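Local atomic coordinates of polyketide synthase (Lyngbya majuscula 19L, PDB entry 3QIT), a protein that acts as the decarboxylating thioesterase of curacin A biosynthesis, an alpha/beta hydrolase domain that forms the terminal alkene of the product. Residues A41-L49 and H272-I283; F8-C19 and V57-S68. All blocks are in the same frame, centred on the assembly; numbering follows the deposited sequence. Where two conformers were deposited one is given.

Two contacts, their centres about 22 Å apart, illustrate how an alpha/beta hydrolase builds on one central sheet. Contact 2 lies at the antiparallel end of that sheet, where strand 14-21 runs between strands 5-11 and 55-59; contact 1 is a helix pair, 43-51 with 276-284, packed against it. Their segments alternate along the chain, in the order 8-19, 41-49, 57-68 and 272-283, and helix 43-51 leads directly into strand 55-59. The contacts also touch, Trp-42 CD1 lying 3.7 Å from Ala-58 CB. Contact 1 thus ties an early helix to the C-terminal one, while contact 2 joins the N-terminal hairpin to the sheet.

Contact 1. Residues A41-L49 and H272-I283; sequences AWQEVALPL and HIDAAAALASLI
This is a buried helix-helix packing on the central sheet, beside strand 97-102, where Val-45 of helix 43-51 enters the C-terminal helix 276-284 as a knob into the hole formed by Ala-276, Leu-279, Ala-280 and Ile-283. The axes of the short segments 43-49 and 276-283 cross at -48° and approach to 8.1 Å, a closeness that the small Ala-276 and Ala-280 permit. With CG1 anti to the backbone N, Val-45 spreads its branches: CG1 lies 4.0 Å from Ile-283 CD1, while CG2 turns to Ala-276 and Leu-279. Without these two branches, as with an alanine here, the four-residue hole is likely to be underfilled, leaving Leu-279 CD2 and Ile-283 CD1 each short of a partner.

Farther along, the ring atom CG of Pro-48 rests on Ala-280 CB at 3.7 Å, and Leu-49 CD2 reaches across to Ile-283 CG2. In the alpha/beta hydrolase fold these helices lie over the central sheet, and Ile-283 also packs on Leu-98 and Val-100 of strand 97-102. That strand leads to a probable nucleophile elbow, whose residues Trp-42 touches.

At the other end, His-272 turns a ring edge toward the face of the Trp-42 six-membered ring, with the planes at 52°. His-272 CG stands between the backbone N and the carbonyl carbon (chi1 59°), which brings His-272 CD2 to 3.5 Å from Ala-41 O, near the imidazole plane. Ile-273 CG1 lies over the centre of one imidazole face, and NE2 is hydrogen-bonded to Glu-37, so the ring's rotation is well fixed. A single water bridges the two backbones, donating to Ala-41 O at 2.7 Å and to His-272 O at 2.8 Å and accepting a longer bond of 3.3 Å from Val-45 N.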
# COMPACT_ATOMS: atom_id res chain seq x y z
N ALA B 41 22.31 9.31 -8.88
CA ALA B 41 23.15 9.57 -7.71
C ALA B 41 24.27 8.54 -7.56
O ALA B 41 25.22 8.76 -6.83
CB ALA B 41 22.27 9.62 -6.40
N TRP B 42 24.14 7.41 -8.26
CA TRP B 42 25.14 6.35 -8.23
C TRP B 42 26.27 6.58 -9.21
O TRP B 42 27.19 5.76 -9.26
CB TRP B 42 24.50 4.99 -8.55
CG TRP B 42 23.68 4.44 -7.40
CD1 TRP B 42 22.31 4.43 -7.31
CD2 TRP B 42 24.18 3.89 -6.18
NE1 TRP B 42 21.94 3.87 -6.10
CE2 TRP B 42 23.07 3.53 -5.39
CE3 TRP B 42 25.48 3.64 -5.69
CZ2 TRP B 42 23.20 2.92 -4.13
CZ3 TRP B 42 25.61 3.04 -4.43
CH2 TRP B 42 24.47 2.69 -3.65
N GLN B 43 26.24 7.67 -9.97
CA GLN B 43 27.18 7.81 -11.10
C GLN B 43 28.65 7.70 -10.71
O GLN B 43 29.45 7.09 -11.43
CB GLN B 43 26.93 9.12 -11.84
CG GLN B 43 27.91 9.32 -13.01
CD GLN B 43 27.31 10.14 -14.12
OE1 GLN B 43 26.61 9.62 -14.97
NE2 GLN B 43 27.60 11.43 -14.12
N GLU B 44 29.03 8.34 -9.61
CA GLU B 44 30.43 8.33 -9.18
C GLU B 44 30.93 6.95 -8.78
O GLU B 44 32.12 6.66 -8.93
CB GLU B 44 30.68 9.39 -8.11
CG GLU B 44 30.70 10.83 -8.69
CD GLU B 44 31.78 11.01 -9.78
OE1 GLU B 44 32.98 10.77 -9.50
OE2 GLU B 44 31.43 11.38 -10.92
N VAL B 45 30.04 6.10 -8.26
CA VAL B 45 30.34 4.67 -8.07
C VAL B 45 30.32 3.88 -9.40
O VAL B 45 31.15 2.98 -9.61
CB VAL B 45 29.35 4.04 -7.06
CG1 VAL B 45 29.62 2.53 -6.88
CG2 VAL B 45 29.40 4.79 -5.70
N ALA B 46 29.36 4.20 -10.26
CA ALA B 46 29.11 3.43 -11.47
C ALA B 46 30.26 3.57 -12.49
O ALA B 46 30.62 2.58 -13.14
CB ALA B 46 27.80 3.85 -12.09
N LEU B 47 30.81 4.78 -12.63
CA LEU B 47 31.84 4.99 -13.67
C LEU B 47 33.03 4.03 -13.54
O LEU B 47 33.35 3.33 -14.50
CB LEU B 47 32.27 6.48 -13.79
CG LEU B 47 31.12 7.40 -14.24
CD1 LEU B 47 31.49 8.88 -14.20
CD2 LEU B 47 30.64 7.01 -15.62
N PRO B 48 33.65 3.94 -12.34
CA PRO B 48 34.78 3.01 -12.22
C PRO B 48 34.37 1.54 -12.37
O PRO B 48 35.18 0.75 -12.87
CB PRO B 48 35.33 3.27 -10.81
CG PRO B 48 34.32 4.11 -10.13
CD PRO B 48 33.56 4.83 -11.17
N LEU B 49 33.16 1.17 -11.95
CA LEU B 49 32.68 -0.21 -12.18
C LEU B 49 32.48 -0.53 -13.65
O LEU B 49 32.84 -1.62 -14.12
CB LEU B 49 31.35 -0.48 -11.45
CG LEU B 49 31.35 -0.42 -9.92
CD1 LEU B 49 29.91 -0.43 -9.40
CD2 LEU B 49 32.15 -1.60 -9.36
N HIS B 272 28.03 6.99 -1.15
CA HIS B 272 27.99 6.95 -2.60
C HIS B 272 28.56 8.22 -3.23
O HIS B 272 28.95 8.22 -4.40
CB HIS B 272 26.55 6.67 -3.10
CG HIS B 272 25.55 7.69 -2.66
ND1 HIS B 272 25.39 8.05 -1.33
CD2 HIS B 272 24.64 8.41 -3.35
CE1 HIS B 272 24.43 8.95 -1.24
NE2 HIS B 272 23.96 9.18 -2.45
N ILE B 273 28.68 9.29 -2.43
CA ILE B 273 29.29 10.53 -2.89
C ILE B 273 30.66 10.71 -2.20
O ILE B 273 31.67 10.99 -2.88
CB ILE B 273 28.39 11.76 -2.60
CG1 ILE B 273 26.97 11.51 -3.12
CG2 ILE B 273 29.01 13.04 -3.17
CD1 ILE B 273 26.88 11.15 -4.59
N ASP B 274 30.68 10.53 -0.88
CA ASP B 274 31.86 10.81 -0.03
C ASP B 274 33.04 9.89 -0.33
O ASP B 274 34.19 10.29 -0.21
CB ASP B 274 31.52 10.57 1.45
CG ASP B 274 30.66 11.67 2.06
OD1 ASP B 274 30.14 12.53 1.32
OD2 ASP B 274 30.50 11.64 3.31
N ALA B 275 32.73 8.65 -0.69
CA ALA B 275 33.74 7.58 -0.79
C ALA B 275 33.45 6.71 -2.02
O ALA B 275 33.56 5.47 -1.96
CB ALA B 275 33.70 6.73 0.48
N ALA B 276 33.07 7.35 -3.11
CA ALA B 276 32.55 6.64 -4.29
C ALA B 276 33.58 5.65 -4.85
O ALA B 276 33.26 4.49 -5.11
CB ALA B 276 32.11 7.61 -5.35
N ALA B 277 34.82 6.10 -5.03
CA ALA B 277 35.86 5.21 -5.58
C ALA B 277 36.10 4.01 -4.66
O ALA B 277 36.25 2.88 -5.12
CB ALA B 277 37.16 5.97 -5.81
N ALA B 278 36.16 4.27 -3.35
CA ALA B 278 36.36 3.21 -2.36
C ALA B 278 35.22 2.20 -2.37
O ALA B 278 35.44 0.99 -2.25
CB ALA B 278 36.57 3.79 -0.95
N LEU B 279 33.98 2.70 -2.49
CA LEU B 279 32.85 1.82 -2.57
C LEU B 279 32.88 0.97 -3.85
O LEU B 279 32.64 -0.23 -3.81
CB LEU B 279 31.55 2.64 -2.44
CG LEU B 279 30.26 1.84 -2.44
CD1 LEU B 279 30.25 0.71 -1.41
CD2 LEU B 279 29.11 2.86 -2.18
N ALA B 280 33.23 1.57 -4.99
CA ALA B 280 33.36 0.80 -6.22
C ALA B 280 34.39 -0.31 -6.04
O ALA B 280 34.18 -1.46 -6.46
CB ALA B 280 33.75 1.71 -7.38
N SER B 281 35.51 0.05 -5.41
CA SER B 281 36.61 -0.88 -5.20
C SER B 281 36.15 -2.06 -4.36
O SER B 281 36.45 -3.21 -4.67
CB SER B 281 37.77 -0.17 -4.50
OG SER B 281 38.86 -1.05 -4.37
N LEU B 282 35.38 -1.77 -3.31
CA LEU B 282 34.84 -2.82 -2.46
C LEU B 282 33.90 -3.77 -3.23
O LEU B 282 33.95 -5.00 -3.06
CB LEU B 282 34.13 -2.18 -1.28
CG LEU B 282 33.41 -3.11 -0.34
CD1 LEU B 282 34.40 -4.09 0.30
CD2 LEU B 282 32.79 -2.23 0.71
N ILE B 283 33.05 -3.21 -4.07
CA ILE B 283 32.13 -3.98 -4.91
C ILE B 283 32.91 -4.89 -5.88
O ILE B 283 32.53 -6.04 -6.07
CB ILE B 283 31.18 -3.04 -5.68
CG1 ILE B 283 30.25 -2.32 -4.67
CG2 ILE B 283 30.32 -3.79 -6.71
CD1 ILE B 283 29.49 -1.17 -5.29
O HOH W 1 27.85 8.13 -6.95

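Contact 2. Residues F8-C19 and V57-S68; sequences FLEFGGNQICLC and VAPDLFGHGRSS
Ser-67 OG is gripped twice: it accepts from Cys-17 N at 2.9 Å and donates to Asp-60 O at 2.7 Å, meeting that oxygen from above the carbonyl plane. The hydroxyl is thus inserted between strand 14-19 and the segment around Asp-60, whose N bonds directly to Cys-17 O. Next to it Ser-68 pairs with Gln-15 through both ends, its OG receiving Gln-15 N at 2.7 Å and its own N giving a nearly straight bond (172°) to Gln-15 O. Regular antiparallel pairing is left to Leu-18 with Pro-59, non-hydrogen-bonded, and Cys-19 with Ala-58, hydrogen-bonded.

Strands 8-11 and 14-19 form a beta hairpin with a type I' turn, at the antiparallel edge of the hydrolase sheet. Phe-62 packs on both arms: with Phe-62 CG anti to its carbonyl carbon (chi1 -76°), the ring meets that of Phe-11 edge to edge, Phe-62 CZ lying 3.8 Å from Phe-11 CD2, while Ile-16 CG1 touches Phe-62 CZ obliquely. Arg-66 O lies in the plane of the Phe-8 ring, 3.4 Å from Phe-8 CE2. Both oxygens of the buried Asp-60 carboxylate are satisfied: OD2 accepts from Arg-66 N, above the carboxylate plane, and forms a salt bridge with Arg-188, while OD1 accepts from Gly-39 N.

Helix 78-91 packs on Phe-11 and Ile-16, helix 179-188 on Cys-17 and Cys-19, and Met-72 of the second subunit on Phe-62.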
# COMPACT_ATOMS: atom_id res chain seq x y z
N PHE B 8 13.25 2.67 -20.33
CA PHE B 8 12.01 2.62 -19.53
C PHE B 8 11.35 1.26 -19.61
O PHE B 8 11.38 0.60 -20.66
CB PHE B 8 11.05 3.73 -19.95
CG PHE B 8 11.47 5.07 -19.45
CD1 PHE B 8 12.48 5.79 -20.09
CD2 PHE B 8 10.92 5.59 -18.28
CE1 PHE B 8 12.92 7.01 -19.59
CE2 PHE B 8 11.34 6.84 -17.79
CZ PHE B 8 12.34 7.55 -18.46
N LEU B 9 10.79 0.83 -18.48
CA LEU B 9 10.12 -0.46 -18.36
C LEU B 9 8.71 -0.18 -17.82
O LEU B 9 8.56 0.58 -16.88
CB LEU B 9 10.89 -1.37 -17.39
CG LEU B 9 10.37 -2.76 -17.04
CD1 LEU B 9 10.31 -3.61 -18.31
CD2 LEU B 9 11.27 -3.43 -16.01
N GLU B 10 7.68 -0.74 -18.45
CA GLU B 10 6.30 -0.51 -17.98
C GLU B 10 6.02 -1.49 -16.86
O GLU B 10 6.43 -2.65 -16.93
CB GLU B 10 5.29 -0.70 -19.13
CG GLU B 10 3.80 -0.37 -18.78
CD GLU B 10 3.05 -1.48 -18.03
OE1 GLU B 10 3.48 -2.65 -18.02
OE2 GLU B 10 1.99 -1.18 -17.43
N PHE B 11 5.34 -1.02 -15.81
CA PHE B 11 4.98 -1.88 -14.68
C PHE B 11 3.79 -1.26 -14.00
O PHE B 11 3.85 -0.11 -13.58
CB PHE B 11 6.14 -2.00 -13.67
CG PHE B 11 5.81 -2.83 -12.46
CD1 PHE B 11 5.44 -4.16 -12.61
CD2 PHE B 11 5.86 -2.29 -11.17
CE1 PHE B 11 5.11 -4.96 -11.49
CE2 PHE B 11 5.54 -3.09 -10.03
CZ PHE B 11 5.17 -4.41 -10.21
N GLY B 12 2.71 -2.04 -13.88
CA GLY B 12 1.53 -1.63 -13.12
C GLY B 12 0.87 -0.37 -13.64
O GLY B 12 0.26 0.38 -12.88
N GLY B 13 1.01 -0.10 -14.94
CA GLY B 13 0.44 1.11 -15.52
C GLY B 13 1.33 2.32 -15.38
O GLY B 13 0.93 3.43 -15.69
N ASN B 14 2.57 2.09 -14.93
CA ASN B 14 3.49 3.19 -14.66
C ASN B 14 4.79 2.93 -15.41
O ASN B 14 4.93 1.89 -16.05
CB ASN B 14 3.76 3.26 -13.17
CG ASN B 14 2.55 3.70 -12.40
OD1 ASN B 14 2.18 4.85 -12.46
ND2 ASN B 14 1.95 2.78 -11.64
N GLN B 15 5.72 3.87 -15.35
CA GLN B 15 6.99 3.70 -16.08
C GLN B 15 8.14 3.71 -15.10
O GLN B 15 8.25 4.62 -14.27
CB GLN B 15 7.14 4.83 -17.10
CG GLN B 15 6.06 4.80 -18.19
CD GLN B 15 6.25 3.66 -19.16
OE1 GLN B 15 7.38 3.27 -19.44
NE2 GLN B 15 5.15 3.10 -19.67
N ILE B 16 9.01 2.71 -15.21
CA ILE B 16 10.22 2.68 -14.38
C ILE B 16 11.38 3.15 -15.26
O ILE B 16 11.65 2.55 -16.28
CB ILE B 16 10.52 1.23 -13.94
CG1 ILE B 16 9.38 0.69 -13.06
CG2 ILE B 16 11.87 1.19 -13.14
CD1 ILE B 16 9.48 -0.83 -12.83
N CYS B 17 12.12 4.16 -14.81
CA CYS B 17 13.34 4.57 -15.52
C CYS B 17 14.52 3.75 -15.00
O CYS B 17 14.78 3.76 -13.79
CB CYS B 17 13.64 6.06 -15.29
SG CYS B 17 15.12 6.57 -16.26
N LEU B 18 15.23 3.06 -15.90
CA LEU B 18 16.47 2.37 -15.50
C LEU B 18 17.67 3.18 -15.97
O LEU B 18 17.85 3.35 -17.16
CB LEU B 18 16.51 0.99 -16.17
CG LEU B 18 15.42 -0.02 -15.81
CD1 LEU B 18 15.71 -1.36 -16.53
CD2 LEU B 18 15.35 -0.24 -14.33
N CYS B 19 18.47 3.69 -15.04
CA CYS B 19 19.69 4.38 -15.42
C CYS B 19 20.76 3.31 -15.53
O CYS B 19 20.83 2.42 -14.68
CB CYS B 19 20.14 5.37 -14.36
SG CYS B 19 18.93 6.68 -14.01
N VAL B 57 23.25 -0.91 -13.16
CA VAL B 57 21.86 -0.55 -13.39
C VAL B 57 21.31 0.04 -12.09
O VAL B 57 21.41 -0.58 -11.03
CB VAL B 57 21.03 -1.79 -13.79
CG1 VAL B 57 19.55 -1.44 -13.87
CG2 VAL B 57 21.50 -2.38 -15.11
N ALA B 58 20.73 1.25 -12.17
CA ALA B 58 20.20 1.92 -11.00
C ALA B 58 18.80 2.44 -11.37
O ALA B 58 18.68 3.48 -12.00
CB ALA B 58 21.13 3.09 -10.57
N PRO B 59 17.75 1.74 -10.95
CA PRO B 59 16.37 2.20 -11.22
C PRO B 59 16.06 3.42 -10.39
O PRO B 59 16.54 3.56 -9.25
CB PRO B 59 15.50 1.04 -10.73
CG PRO B 59 16.35 0.30 -9.77
CD PRO B 59 17.76 0.44 -10.24
N ASP B 60 15.26 4.33 -10.96
CA ASP B 60 14.64 5.37 -10.16
C ASP B 60 13.43 4.70 -9.46
O ASP B 60 12.55 4.12 -10.11
CB ASP B 60 14.10 6.50 -11.05
CG ASP B 60 15.19 7.39 -11.66
OD1 ASP B 60 16.22 7.69 -11.03
OD2 ASP B 60 14.98 7.83 -12.82
N LEU B 61 13.34 4.82 -8.14
CA LEU B 61 12.15 4.32 -7.45
C LEU B 61 10.94 5.15 -7.89
O LEU B 61 11.12 6.31 -8.30
CB LEU B 61 12.36 4.38 -5.94
CG LEU B 61 13.47 3.47 -5.40
CD1 LEU B 61 13.64 3.72 -3.89
CD2 LEU B 61 13.16 1.98 -5.70
N PHE B 62 9.73 4.58 -7.85
CA PHE B 62 8.54 5.36 -8.26
C PHE B 62 8.48 6.66 -7.48
O PHE B 62 8.86 6.71 -6.30
CB PHE B 62 7.24 4.58 -8.07
CG PHE B 62 6.99 3.51 -9.12
CD1 PHE B 62 7.04 3.81 -10.48
CD2 PHE B 62 6.68 2.22 -8.72
CE1 PHE B 62 6.81 2.78 -11.46
CE2 PHE B 62 6.43 1.21 -9.67
CZ PHE B 62 6.50 1.49 -11.04
N GLY B 63 8.06 7.72 -8.16
CA GLY B 63 8.04 9.06 -7.57
C GLY B 63 9.38 9.79 -7.51
O GLY B 63 9.43 10.93 -7.08
N HIS B 64 10.46 9.13 -7.93
CA HIS B 64 11.81 9.70 -7.86
C HIS B 64 12.37 9.80 -9.27
O HIS B 64 11.96 9.07 -10.16
CB HIS B 64 12.75 8.76 -7.09
CG HIS B 64 12.43 8.63 -5.62
ND1 HIS B 64 11.34 7.94 -5.14
CD2 HIS B 64 13.10 9.08 -4.54
CE1 HIS B 64 11.34 7.98 -3.82
NE2 HIS B 64 12.39 8.68 -3.43
N GLY B 65 13.31 10.72 -9.46
CA GLY B 65 14.07 10.78 -10.73
C GLY B 65 13.14 10.95 -11.92
O GLY B 65 12.28 11.82 -11.91
N ARG B 66 13.28 10.07 -12.90
CA ARG B 66 12.38 10.06 -14.07
C ARG B 66 11.33 8.96 -14.10
O ARG B 66 10.61 8.81 -15.10
CB ARG B 66 13.24 10.02 -15.37
CG ARG B 66 14.13 11.25 -15.58
CD ARG B 66 13.31 12.45 -16.06
NE ARG B 66 14.06 13.70 -16.06
CZ ARG B 66 14.84 14.14 -17.05
NH1 ARG B 66 15.03 13.40 -18.15
NH2 ARG B 66 15.42 15.32 -16.95
N SER B 67 11.20 8.19 -13.01
CA SER B 67 10.12 7.21 -12.94
C SER B 67 8.77 7.90 -12.70
O SER B 67 8.71 9.03 -12.18
CB SER B 67 10.35 6.15 -11.86
OG SER B 67 11.34 5.23 -12.27
N SER B 68 7.69 7.22 -13.09
CA SER B 68 6.32 7.76 -12.89
C SER B 68 6.04 8.15 -11.46
O SER B 68 6.53 7.52 -10.51
CB SER B 68 5.27 6.71 -13.27
OG SER B 68 5.39 6.41 -14.61